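Local coordinates for O-succinylhomoserine sulfhydrylase (Mycobacterium tuberculosis, PDB 3NDN), which uses pyridoxal 5'-phosphate to make L-homocysteine from O-succinyl-L-homoserine and hydrogen sulfide, a step of methionine biosynthesis, at the interface of chains A and B and the interface of chains A and C. Residues are numbered along the deposited sequence; one frame, centred on the assembly and turned at random. Chains: chain A/B/C, O-succinylhomoserine sulfhydrylase.

Contacts 1 and 2 are neighbouring parts of one two-fold interface between chains A and B, with the centres of their C-alpha atoms about 7 Å apart. They share A:Tyr49 and B:Phe41: the tyrosine follows the symmetric beta bridge of contact 1 and packs on chain B, while the phenylalanine is taken up by chain A in contact 2. Contact 3, whose C-alpha centre lies about 32 and 31 Å from those of contacts 1 and 2, joins chain A to chain C largely through helices and shares no residue with them. One subunit thus meets two partners through separate surfaces, as expected of a homotetramer.

Contact 1: the interface of chains A and B. Residues chain A 39, 47-49, 51; chain B 39, 41, 43, 47-49.
A:Met48 and B:Met48 pair across the two-fold axis as an antiparallel beta bridge, formed by extended N-terminal segments of this trans-sulfuration family enzyme. The amide N of A:Met48 donates to O of B:Met48 at 3.1 Å, and the reciprocal bond has the same length; both are nearly straight, with 164° at the hydrogen. With CG anti to the backbone N (chi1 -170° in A:Met48, B:Met48 alike), the methionine side chains run alongside each other; a bend at chi3 turns their ends, with SD of A:Met48 4.1 Å from CE of B:Met48.

Apolar packing centres on the two Tyr49 rings, which cross at a slant. The methyl CB of A:Ala47 rests 3.5 Å from CE1 of B:Tyr49; B:Ala47 packs likewise, slightly farther off, its CB beside CD1 and CE1 of A:Tyr49. The ring of B:Phe41 stands edge-to-face with that of A:Tyr49, the planes 79° apart; the phenol OH of A:Tyr49 lies at the phenylalanine edge, in its plane. Beside A:Tyr49, CG2 of A:Thr51 touches CB of B:Glu43 at 3.8 Å.

Among polar groups, OH of A:Tyr49 comes within 3.3 Å of OH of B:Tyr49. The B:Glu43 carboxylate takes N of B:Ser39 on OE2 at 2.9 Å and the hydroxyl OG of B:Ser39 on OE1 at 2.8 Å, both on the syn side, though tilted out of the carboxylate plane. That two-point grip limits its rotation, OE1 of B:Glu43 sitting 3.8 Å from CE1 of A:Tyr49. OG of B:Ser39 also accepts N of B:Phe41.

Contact 2: the interface of chains A and B. Residues chain A 15, 37, 49, 54, 73, 81; chain B 40-41.
B:Phe41 inserts its ring among A:Pro81, A:Tyr73, A:Leu37 and A:Val15, a knob from one subunit received by a pocket of the other. A:Pro81 covers one face: CB lies over the centre of the phenylalanine ring, 3.9 Å from its centroid, in a CH-pi contact, with the two side chains sliding past each other in opposite directions. A:Tyr73 instead runs alongside and points the same way, its CE2 3.8 Å from CD1 of B:Phe41. At the ring edge, in plane, CB of A:Leu37 approaches CZ of B:Phe41 at 3.9 Å. The carbonyl O of A:Val15 comes 3.5 Å from CE1 of B:Phe41.

CG anti to the carbonyl carbon (chi1 -62°) carries the ring away from the B:Phe41 carbonyl. That O lies 3.6 Å from CD1 of A:Tyr54 and meets water 1, which is 2.9 Å both from it and from N of A:Tyr73. Within chain A, CD of A:Pro81 lies over one face of the A:Tyr73 ring, and CB of A:Tyr73 over the centre of the A:Tyr54 ring.

Loop residues of both chains thus meet at the start of helix 81-94, where the B:Phe41 ring plugs chain A and helps join the A-B pair of the homotetramer.

Contact 3: the interface of chains A and C. Residues chain A 106-107, 110, 136, 140, 144; chain C 144, 254, 257-259.
The C-terminal end of helix 244-258 in chain C docks on helices 105-114 and 131-143 of chain A, with C:Thr258 packed against A:Phe110. The methyl CG2 of C:Thr258 sits over one face of the phenylalanine ring, offset toward its rim and 3.9 Å from the centroid, a CH-pi contact in which the two side chains run the same way. The threonine rotation suits this: CG2 lies anti to the carbonyl carbon while OG1 of C:Thr258 (chi1 68°) turns back to donate to O of C:Leu254 at 2.7 Å. The hydroxyl reaches that carbonyl from above its plane, 47° out of it, and so is satisfied within its own helix.

A:Ile140 presents two branches to the same helix. The A:Ile140 and C:His257 side chains cross at about a right angle, CD1 of the isoleucine 3.8 Å from CB of the histidine. CG2 of A:Ile140 touches CD2 of C:Leu254 at 4.0 Å. The main-chain O of C:His257 faces carbon groups of A:Met106 and A:Val136, with CG2 of the valine 3.4 Å away.

The two Trp144 side chains meet at their bases, CB of A:Trp144 to CB of C:Trp144 at 3.5 Å, and cross at a slant. CE3 of A:Trp144 lies above the rim of the C:Trp144 indole. CH2 of C:Trp144 reaches CZ of A:Phe110 tip to tip, at 4.1 Å.

Both tryptophans sit directly after helix 131-143 of their chains, and C:Gly259 directly after helix 244-258, placing the contact at helix ends.

Contact 1: the interface of chains A and B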
ATOM      1  N   SER A  39     -11.189 -15.162  -5.070  1.00 31.27           N
ATOM      2  CA  SER A  39     -12.600 -14.849  -4.729  1.00 31.26           C
ATOM      3  C   SER A  39     -13.557 -15.123  -5.900  1.00 32.14           C
ATOM      4  O   SER A  39     -13.123 -15.442  -7.007  1.00 32.78           O
ATOM      5  CB  SER A  39     -12.734 -13.375  -4.299  1.00 30.54           C
ATOM      6  OG  SER A  39     -12.943 -12.532  -5.426  1.00 31.14           O
ATOM      7  N   ALA A  47      -5.331 -11.129  -4.222  1.00 28.58           N
ATOM      8  CA  ALA A  47      -6.018 -10.082  -3.459  1.00 28.49           C
ATOM      9  C   ALA A  47      -5.405  -9.802  -2.076  1.00 27.98           C
ATOM     10  O   ALA A  47      -4.834 -10.707  -1.444  1.00 28.50           O
ATOM     11  CB  ALA A  47      -7.500 -10.455  -3.299  1.00 28.07           C
ATOM     12  N   MET A  48      -5.548  -8.559  -1.605  1.00 27.84           N
ATOM     13  CA  MET A  48      -5.028  -8.136  -0.273  1.00 28.24           C
ATOM     14  C   MET A  48      -6.181  -7.828   0.687  1.00 27.65           C
ATOM     15  O   MET A  48      -6.917  -6.867   0.465  1.00 27.78           O
ATOM     16  CB  MET A  48      -4.152  -6.884  -0.429  1.00 28.54           C
ATOM     17  CG  MET A  48      -3.356  -6.488   0.827  1.00 30.74           C
ATOM     18  SD  MET A  48      -2.735  -4.786   0.747  1.00 34.52           S
ATOM     19  CE  MET A  48      -1.367  -4.947  -0.401  1.00 36.06           C
ATOM     20  N   TYR A  49      -6.291  -8.612   1.767  1.00 27.04           N
ATOM     21  CA  TYR A  49      -7.369  -8.477   2.752  1.00 26.74           C
ATOM     22  C   TYR A  49      -6.902  -7.750   4.018  1.00 26.36           C
ATOM     23  O   TYR A  49      -6.567  -8.379   5.035  1.00 25.38           O
ATOM     24  CB  TYR A  49      -8.041  -9.845   3.075  1.00 26.52           C
ATOM     25  CG  TYR A  49      -8.750 -10.489   1.876  1.00 27.21           C
ATOM     26  CD1 TYR A  49     -10.090 -10.195   1.593  1.00 28.44           C
ATOM     27  CD2 TYR A  49      -8.084 -11.387   1.032  1.00 28.28           C
ATOM     28  CE1 TYR A  49     -10.737 -10.759   0.478  1.00 29.86           C
ATOM     29  CE2 TYR A  49      -8.722 -11.959  -0.087  1.00 27.38           C
ATOM     30  CZ  TYR A  49     -10.063 -11.647  -0.339  1.00 30.10           C
ATOM     31  OH  TYR A  49     -10.738 -12.186  -1.428  1.00 30.91           O
ATOM     32  N   THR A  51      -7.845  -6.511   6.901  1.00 27.79           N
ATOM     33  CA  THR A  51      -8.872  -6.588   7.928  1.00 28.07           C
ATOM     34  C   THR A  51      -8.250  -7.262   9.157  1.00 27.97           C
ATOM     35  O   THR A  51      -7.431  -8.207   9.018  1.00 27.32           O
ATOM     36  CB  THR A  51     -10.123  -7.376   7.444  1.00 28.47           C
ATOM     37  OG1 THR A  51     -11.209  -7.145   8.346  1.00 29.48           O
ATOM     38  CG2 THR A  51      -9.848  -8.909   7.357  1.00 27.34           C
TER
ATOM     39  N   SER B  39     -16.392 -10.780   0.208  1.00 33.95           N
ATOM     40  CA  SER B  39     -16.077 -12.094  -0.391  1.00 33.65           C
ATOM     41  C   SER B  39     -16.588 -13.260   0.472  1.00 34.34           C
ATOM     42  O   SER B  39     -17.160 -13.036   1.552  1.00 34.79           O
ATOM     43  CB  SER B  39     -14.547 -12.242  -0.615  1.00 32.79           C
ATOM     44  OG  SER B  39     -13.873 -12.697   0.570  1.00 32.71           O
ATOM     45  N   PHE B  41     -14.783 -15.060   2.263  1.00 34.62           N
ATOM     46  CA  PHE B  41     -14.008 -15.037   3.519  1.00 34.63           C
ATOM     47  C   PHE B  41     -14.682 -14.221   4.642  1.00 34.76           C
ATOM     48  O   PHE B  41     -14.281 -14.320   5.813  1.00 34.63           O
ATOM     49  CB  PHE B  41     -12.571 -14.507   3.279  1.00 34.34           C
ATOM     50  CG  PHE B  41     -11.736 -15.352   2.337  1.00 34.22           C
ATOM     51  CD1 PHE B  41     -11.431 -16.680   2.642  1.00 35.13           C
ATOM     52  CD2 PHE B  41     -11.238 -14.806   1.150  1.00 35.07           C
ATOM     53  CE1 PHE B  41     -10.652 -17.464   1.769  1.00 35.70           C
ATOM     54  CE2 PHE B  41     -10.456 -15.572   0.268  1.00 34.88           C
ATOM     55  CZ  PHE B  41     -10.163 -16.907   0.575  1.00 35.00           C
ATOM     56  N   GLU B  43     -14.547 -11.086   5.500  1.00 33.56           N
ATOM     57  CA  GLU B  43     -13.792  -9.946   6.055  1.00 33.09           C
ATOM     58  C   GLU B  43     -14.694  -8.780   6.536  1.00 32.60           C
ATOM     59  O   GLU B  43     -15.574  -8.346   5.809  1.00 32.99           O
ATOM     60  CB  GLU B  43     -12.798  -9.441   4.996  1.00 32.45           C
ATOM     61  CG  GLU B  43     -13.450  -8.735   3.740  1.00 32.45           C
ATOM     62  CD  GLU B  43     -13.911  -9.680   2.608  1.00 31.89           C
ATOM     63  OE1 GLU B  43     -13.805 -10.924   2.726  1.00 31.75           O
ATOM     64  OE2 GLU B  43     -14.390  -9.151   1.580  1.00 32.76           O
ATOM     65  N   ALA B  47     -12.026  -5.168   1.155  1.00 29.75           N
ATOM     66  CA  ALA B  47     -10.862  -5.755   0.432  1.00 30.19           C
ATOM     67  C   ALA B  47     -10.259  -4.883  -0.674  1.00 30.12           C
ATOM     68  O   ALA B  47     -10.957  -4.072  -1.290  1.00 31.43           O
ATOM     69  CB  ALA B  47     -11.253  -7.141  -0.152  1.00 29.92           C
ATOM     70  N   MET B  48      -8.958  -5.058  -0.938  1.00 30.74           N
ATOM     71  CA  MET B  48      -8.257  -4.314  -1.987  1.00 30.47           C
ATOM     72  C   MET B  48      -7.824  -5.277  -3.105  1.00 30.43           C
ATOM     73  O   MET B  48      -6.948  -6.143  -2.892  1.00 30.18           O
ATOM     74  CB  MET B  48      -7.035  -3.587  -1.399  1.00 31.07           C
ATOM     75  CG  MET B  48      -6.450  -2.492  -2.281  1.00 31.56           C
ATOM     76  SD  MET B  48      -4.719  -2.044  -1.887  1.00 36.50           S
ATOM     77  CE  MET B  48      -4.888  -1.388  -0.214  1.00 33.48           C
ATOM     78  N   TYR B  49      -8.440  -5.147  -4.280  1.00 29.96           N
ATOM     79  CA  TYR B  49      -8.142  -6.037  -5.418  1.00 30.02           C
ATOM     80  C   TYR B  49      -7.163  -5.385  -6.379  1.00 29.87           C
ATOM     81  O   TYR B  49      -7.570  -4.755  -7.384  1.00 29.91           O
ATOM     82  CB  TYR B  49      -9.426  -6.495  -6.153  1.00 29.66           C
ATOM     83  CG  TYR B  49     -10.283  -7.406  -5.296  1.00 31.16           C
ATOM     84  CD1 TYR B  49      -9.966  -8.763  -5.150  1.00 31.08           C
ATOM     85  CD2 TYR B  49     -11.394  -6.903  -4.593  1.00 31.47           C
ATOM     86  CE1 TYR B  49     -10.746  -9.605  -4.332  1.00 32.50           C
ATOM     87  CE2 TYR B  49     -12.165  -7.723  -3.770  1.00 32.38           C
ATOM     88  CZ  TYR B  49     -11.836  -9.073  -3.635  1.00 31.64           C
ATOM     89  OH  TYR B  49     -12.603  -9.885  -2.815  1.00 31.57           O
TER

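Contact 2: the interface of chains A and B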
ATOM      1  N   VAL A  15     -13.161 -23.001   3.431  1.00 57.21           N
ATOM      2  CA  VAL A  15     -12.703 -21.821   2.671  1.00 55.98           C
ATOM      3  C   VAL A  15     -11.186 -21.742   2.432  1.00 55.17           C
ATOM      4  O   VAL A  15     -10.728 -20.926   1.626  1.00 54.80           O
ATOM      5  CB  VAL A  15     -13.183 -20.478   3.310  1.00 55.95           C
ATOM      6  CG1 VAL A  15     -14.700 -20.352   3.231  1.00 55.88           C
ATOM      7  CG2 VAL A  15     -12.671 -20.323   4.756  1.00 54.65           C
ATOM      8  N   LEU A  37      -5.953 -18.572  -3.604  1.00 32.93           N
ATOM      9  CA  LEU A  37      -7.366 -18.703  -3.194  1.00 34.09           C
ATOM     10  C   LEU A  37      -8.200 -17.539  -3.784  1.00 33.73           C
ATOM     11  O   LEU A  37      -8.468 -16.543  -3.091  1.00 33.65           O
ATOM     12  CB  LEU A  37      -7.440 -18.643  -1.662  1.00 35.21           C
ATOM     13  CG  LEU A  37      -7.045 -19.829  -0.774  1.00 38.54           C
ATOM     14  CD1 LEU A  37      -6.418 -19.314   0.532  1.00 41.16           C
ATOM     15  CD2 LEU A  37      -8.269 -20.697  -0.498  1.00 42.74           C
ATOM     16  N   TYR A  49      -6.291  -8.612   1.767  1.00 27.04           N
ATOM     17  CA  TYR A  49      -7.369  -8.477   2.752  1.00 26.74           C
ATOM     18  C   TYR A  49      -6.902  -7.750   4.018  1.00 26.36           C
ATOM     19  O   TYR A  49      -6.567  -8.379   5.035  1.00 25.38           O
ATOM     20  CB  TYR A  49      -8.041  -9.845   3.075  1.00 26.52           C
ATOM     21  CG  TYR A  49      -8.750 -10.489   1.876  1.00 27.21           C
ATOM     22  CD1 TYR A  49     -10.090 -10.195   1.593  1.00 28.44           C
ATOM     23  CD2 TYR A  49      -8.084 -11.387   1.032  1.00 28.28           C
ATOM     24  CE1 TYR A  49     -10.737 -10.759   0.478  1.00 29.86           C
ATOM     25  CE2 TYR A  49      -8.722 -11.959  -0.087  1.00 27.38           C
ATOM     26  CZ  TYR A  49     -10.063 -11.647  -0.339  1.00 30.10           C
ATOM     27  OH  TYR A  49     -10.738 -12.186  -1.428  1.00 30.91           O
ATOM     28  N   TYR A  54     -13.506 -10.548  11.332  1.00 29.51           N
ATOM     29  CA  TYR A  54     -14.407 -11.199  10.362  1.00 29.14           C
ATOM     30  C   TYR A  54     -15.847 -11.188  10.931  1.00 30.16           C
ATOM     31  O   TYR A  54     -16.045 -10.988  12.138  1.00 30.44           O
ATOM     32  CB  TYR A  54     -13.935 -12.643  10.019  1.00 28.96           C
ATOM     33  CG  TYR A  54     -12.477 -12.631   9.553  1.00 27.89           C
ATOM     34  CD1 TYR A  54     -12.159 -12.549   8.190  1.00 28.98           C
ATOM     35  CD2 TYR A  54     -11.438 -12.594  10.476  1.00 28.91           C
ATOM     36  CE1 TYR A  54     -10.809 -12.451   7.762  1.00 27.75           C
ATOM     37  CE2 TYR A  54     -10.089 -12.488  10.063  1.00 28.03           C
ATOM     38  CZ  TYR A  54      -9.792 -12.436   8.696  1.00 28.64           C
ATOM     39  OH  TYR A  54      -8.467 -12.332   8.280  1.00 29.50           O
ATOM     40  N   TYR A  73     -12.433 -17.904   9.078  1.00 34.66           N
ATOM     41  CA  TYR A  73     -11.405 -17.074   9.721  1.00 33.80           C
ATOM     42  C   TYR A  73     -11.961 -16.374  10.968  1.00 33.49           C
ATOM     43  O   TYR A  73     -13.174 -16.131  11.048  1.00 33.75           O
ATOM     44  CB  TYR A  73     -10.806 -16.068   8.728  1.00 33.12           C
ATOM     45  CG  TYR A  73      -9.813 -16.695   7.766  1.00 33.90           C
ATOM     46  CD1 TYR A  73      -8.468 -16.855   8.128  1.00 32.57           C
ATOM     47  CD2 TYR A  73     -10.220 -17.138   6.484  1.00 32.77           C
ATOM     48  CE1 TYR A  73      -7.549 -17.438   7.257  1.00 33.06           C
ATOM     49  CE2 TYR A  73      -9.300 -17.729   5.596  1.00 33.96           C
ATOM     50  CZ  TYR A  73      -7.970 -17.865   5.984  1.00 33.21           C
ATOM     51  OH  TYR A  73      -7.037 -18.440   5.145  1.00 33.20           O
ATOM     52  N   PRO A  81      -6.519 -14.496   5.136  1.00 29.10           N
ATOM     53  CA  PRO A  81      -6.439 -15.151   3.804  1.00 28.96           C
ATOM     54  C   PRO A  81      -5.211 -14.809   2.920  1.00 29.15           C
ATOM     55  O   PRO A  81      -4.701 -15.700   2.223  1.00 28.93           O
ATOM     56  CB  PRO A  81      -7.749 -14.758   3.124  1.00 29.64           C
ATOM     57  CG  PRO A  81      -8.380 -13.705   3.994  1.00 30.31           C
ATOM     58  CD  PRO A  81      -7.851 -13.905   5.374  1.00 28.84           C
TER
ATOM     59  N   GLY B  40     -16.358 -14.487  -0.009  1.00 33.86           N
ATOM     60  CA  GLY B  40     -16.586 -15.726   0.748  1.00 34.88           C
ATOM     61  C   GLY B  40     -15.854 -15.849   2.086  1.00 35.29           C
ATOM     62  O   GLY B  40     -16.253 -16.662   2.941  1.00 35.21           O
ATOM     63  N   PHE B  41     -14.783 -15.060   2.263  1.00 34.62           N
ATOM     64  CA  PHE B  41     -14.008 -15.037   3.519  1.00 34.63           C
ATOM     65  C   PHE B  41     -14.682 -14.221   4.642  1.00 34.76           C
ATOM     66  O   PHE B  41     -14.281 -14.320   5.813  1.00 34.63           O
ATOM     67  CB  PHE B  41     -12.571 -14.507   3.279  1.00 34.34           C
ATOM     68  CG  PHE B  41     -11.736 -15.352   2.337  1.00 34.22           C
ATOM     69  CD1 PHE B  41     -11.431 -16.680   2.642  1.00 35.13           C
ATOM     70  CD2 PHE B  41     -11.238 -14.806   1.150  1.00 35.07           C
ATOM     71  CE1 PHE B  41     -10.652 -17.464   1.769  1.00 35.70           C
ATOM     72  CE2 PHE B  41     -10.456 -15.572   0.268  1.00 34.88           C
ATOM     73  CZ  PHE B  41     -10.163 -16.907   0.575  1.00 35.00           C
TER
HETATM   74  O   HOH W   1     -13.627 -16.979   6.627  1.00 20.95           O

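Contact 3: the interface of chains A and C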
ATOM      1  N   MET A 106      14.094 -12.892  12.924  1.00 27.21           N
ATOM      2  CA  MET A 106      14.408 -13.122  14.347  1.00 28.36           C
ATOM      3  C   MET A 106      13.192 -13.617  15.154  1.00 28.56           C
ATOM      4  O   MET A 106      13.338 -14.441  16.077  1.00 29.00           O
ATOM      5  CB  MET A 106      15.030 -11.880  14.996  1.00 28.49           C
ATOM      6  CG  MET A 106      16.509 -11.631  14.637  1.00 28.56           C
ATOM      7  SD  MET A 106      17.588 -13.089  14.600  1.00 31.58           S
ATOM      8  CE  MET A 106      17.567 -13.625  16.314  1.00 32.30           C
ATOM      9  N   ALA A 107      12.006 -13.141  14.789  1.00 28.55           N
ATOM     10  CA  ALA A 107      10.755 -13.666  15.350  1.00 28.47           C
ATOM     11  C   ALA A 107      10.586 -15.160  15.053  1.00 29.11           C
ATOM     12  O   ALA A 107      10.161 -15.907  15.940  1.00 28.94           O
ATOM     13  CB  ALA A 107       9.565 -12.876  14.862  1.00 27.99           C
ATOM     14  N   PHE A 110      13.377 -17.008  17.380  1.00 31.33           N
ATOM     15  CA  PHE A 110      13.020 -17.032  18.806  1.00 31.71           C
ATOM     16  C   PHE A 110      11.792 -17.920  19.074  1.00 32.02           C
ATOM     17  O   PHE A 110      11.809 -18.757  19.991  1.00 31.80           O
ATOM     18  CB  PHE A 110      12.819 -15.611  19.404  1.00 31.67           C
ATOM     19  CG  PHE A 110      12.267 -15.638  20.801  1.00 32.82           C
ATOM     20  CD1 PHE A 110      13.097 -15.945  21.889  1.00 34.21           C
ATOM     21  CD2 PHE A 110      10.900 -15.454  21.026  1.00 32.91           C
ATOM     22  CE1 PHE A 110      12.588 -16.028  23.183  1.00 32.58           C
ATOM     23  CE2 PHE A 110      10.372 -15.526  22.310  1.00 34.21           C
ATOM     24  CZ  PHE A 110      11.211 -15.819  23.402  1.00 33.86           C
ATOM     25  N   VAL A 136      20.092 -14.508  21.470  1.00 34.60           N
ATOM     26  CA  VAL A 136      18.933 -15.353  21.803  1.00 34.43           C
ATOM     27  C   VAL A 136      19.391 -16.652  22.513  1.00 35.10           C
ATOM     28  O   VAL A 136      18.815 -17.039  23.531  1.00 34.68           O
ATOM     29  CB  VAL A 136      18.076 -15.710  20.531  1.00 34.04           C
ATOM     30  CG1 VAL A 136      17.137 -16.885  20.795  1.00 34.32           C
ATOM     31  CG2 VAL A 136      17.269 -14.503  20.042  1.00 33.50           C
ATOM     32  N   ILE A 140      19.112 -14.542  26.264  1.00 38.21           N
ATOM     33  CA  ILE A 140      17.657 -14.415  26.443  1.00 37.30           C
ATOM     34  C   ILE A 140      16.996 -15.713  26.925  1.00 36.97           C
ATOM     35  O   ILE A 140      16.218 -15.691  27.879  1.00 37.78           O
ATOM     36  CB  ILE A 140      16.955 -13.832  25.175  1.00 36.57           C
ATOM     37  CG1 ILE A 140      17.445 -12.398  24.918  1.00 37.25           C
ATOM     38  CG2 ILE A 140      15.416 -13.873  25.330  1.00 35.91           C
ATOM     39  CD1 ILE A 140      16.946 -11.756  23.595  1.00 37.71           C
ATOM     40  N   TRP A 144      15.504 -17.326  31.075  1.00 38.78           N
ATOM     41  CA  TRP A 144      14.238 -18.026  31.298  1.00 39.09           C
ATOM     42  C   TRP A 144      14.430 -19.541  31.586  1.00 39.82           C
ATOM     43  O   TRP A 144      13.502 -20.349  31.406  1.00 39.55           O
ATOM     44  CB  TRP A 144      13.265 -17.769  30.123  1.00 38.43           C
ATOM     45  CG  TRP A 144      12.606 -16.381  30.157  1.00 38.65           C
ATOM     46  CD1 TRP A 144      12.166 -15.704  31.275  1.00 39.65           C
ATOM     47  CD2 TRP A 144      12.298 -15.532  29.032  1.00 37.64           C
ATOM     48  NE1 TRP A 144      11.611 -14.485  30.907  1.00 38.51           N
ATOM     49  CE2 TRP A 144      11.683 -14.356  29.544  1.00 37.43           C
ATOM     50  CE3 TRP A 144      12.492 -15.644  27.643  1.00 36.61           C
ATOM     51  CZ2 TRP A 144      11.267 -13.296  28.714  1.00 37.05           C
ATOM     52  CZ3 TRP A 144      12.076 -14.594  26.821  1.00 36.02           C
ATOM     53  CH2 TRP A 144      11.468 -13.437  27.358  1.00 35.23           C
TER
ATOM     54  N   TRP C 144       8.454 -20.466  31.697  1.00 41.74           N
ATOM     55  CA  TRP C 144       9.820 -19.912  31.711  1.00 42.53           C
ATOM     56  C   TRP C 144      10.271 -19.475  33.130  1.00 43.68           C
ATOM     57  O   TRP C 144      11.185 -18.655  33.288  1.00 44.34           O
ATOM     58  CB  TRP C 144       9.967 -18.783  30.658  1.00 41.98           C
ATOM     59  CG  TRP C 144      10.104 -19.327  29.228  1.00 40.84           C
ATOM     60  CD1 TRP C 144      10.854 -20.404  28.841  1.00 41.02           C
ATOM     61  CD2 TRP C 144       9.503 -18.804  28.016  1.00 40.45           C
ATOM     62  NE1 TRP C 144      10.737 -20.602  27.478  1.00 39.82           N
ATOM     63  CE2 TRP C 144       9.923 -19.635  26.950  1.00 38.96           C
ATOM     64  CE3 TRP C 144       8.640 -17.729  27.736  1.00 39.67           C
ATOM     65  CZ2 TRP C 144       9.528 -19.419  25.610  1.00 38.61           C
ATOM     66  CZ3 TRP C 144       8.245 -17.511  26.404  1.00 39.11           C
ATOM     67  CH2 TRP C 144       8.680 -18.363  25.360  1.00 38.69           C
ATOM     68  N   LEU C 254      14.885  -6.874  24.071  1.00 43.56           N
ATOM     69  CA  LEU C 254      13.948  -7.874  23.546  1.00 42.71           C
ATOM     70  C   LEU C 254      13.453  -7.537  22.130  1.00 41.84           C
ATOM     71  O   LEU C 254      13.401  -8.413  21.254  1.00 41.25           O
ATOM     72  CB  LEU C 254      12.768  -8.098  24.506  1.00 43.12           C
ATOM     73  CG  LEU C 254      13.061  -8.914  25.779  1.00 44.18           C
ATOM     74  CD1 LEU C 254      11.819  -8.967  26.665  1.00 45.06           C
ATOM     75  CD2 LEU C 254      13.534 -10.339  25.444  1.00 45.03           C
ATOM     76  N   HIS C 257      16.283  -8.264  19.432  1.00 38.95           N
ATOM     77  CA  HIS C 257      16.707  -9.648  19.266  1.00 38.70           C
ATOM     78  C   HIS C 257      15.631 -10.731  19.107  1.00 37.76           C
ATOM     79  O   HIS C 257      15.923 -11.783  18.531  1.00 38.45           O
ATOM     80  CB  HIS C 257      17.743 -10.003  20.348  1.00 39.40           C
ATOM     81  CG  HIS C 257      18.890  -9.038  20.423  1.00 41.40           C
ATOM     82  ND1 HIS C 257      19.854  -8.946  19.441  1.00 41.72           N
ATOM     83  CD2 HIS C 257      19.235  -8.130  21.372  1.00 42.24           C
ATOM     84  CE1 HIS C 257      20.743  -8.028  19.781  1.00 43.78           C
ATOM     85  NE2 HIS C 257      20.396  -7.520  20.952  1.00 43.27           N
ATOM     86  N   THR C 258      14.408 -10.488  19.586  1.00 36.51           N
ATOM     87  CA  THR C 258      13.284 -11.410  19.349  1.00 36.18           C
ATOM     88  C   THR C 258      12.355 -10.939  18.201  1.00 34.84           C
ATOM     89  O   THR C 258      11.553 -11.713  17.706  1.00 34.85           O
ATOM     90  CB  THR C 258      12.445 -11.707  20.612  1.00 36.21           C
ATOM     91  OG1 THR C 258      11.730 -10.526  21.015  1.00 37.48           O
ATOM     92  CG2 THR C 258      13.350 -12.220  21.788  1.00 37.17           C
ATOM     93  N   GLY C 259      12.458  -9.663  17.825  1.00 34.39           N
ATOM     94  CA  GLY C 259      11.861  -9.111  16.582  1.00 33.33           C
ATOM     95  C   GLY C 259      10.344  -9.045  16.322  1.00 32.65           C
ATOM     96  O   GLY C 259       9.915  -9.290  15.176  1.00 31.76           O
TER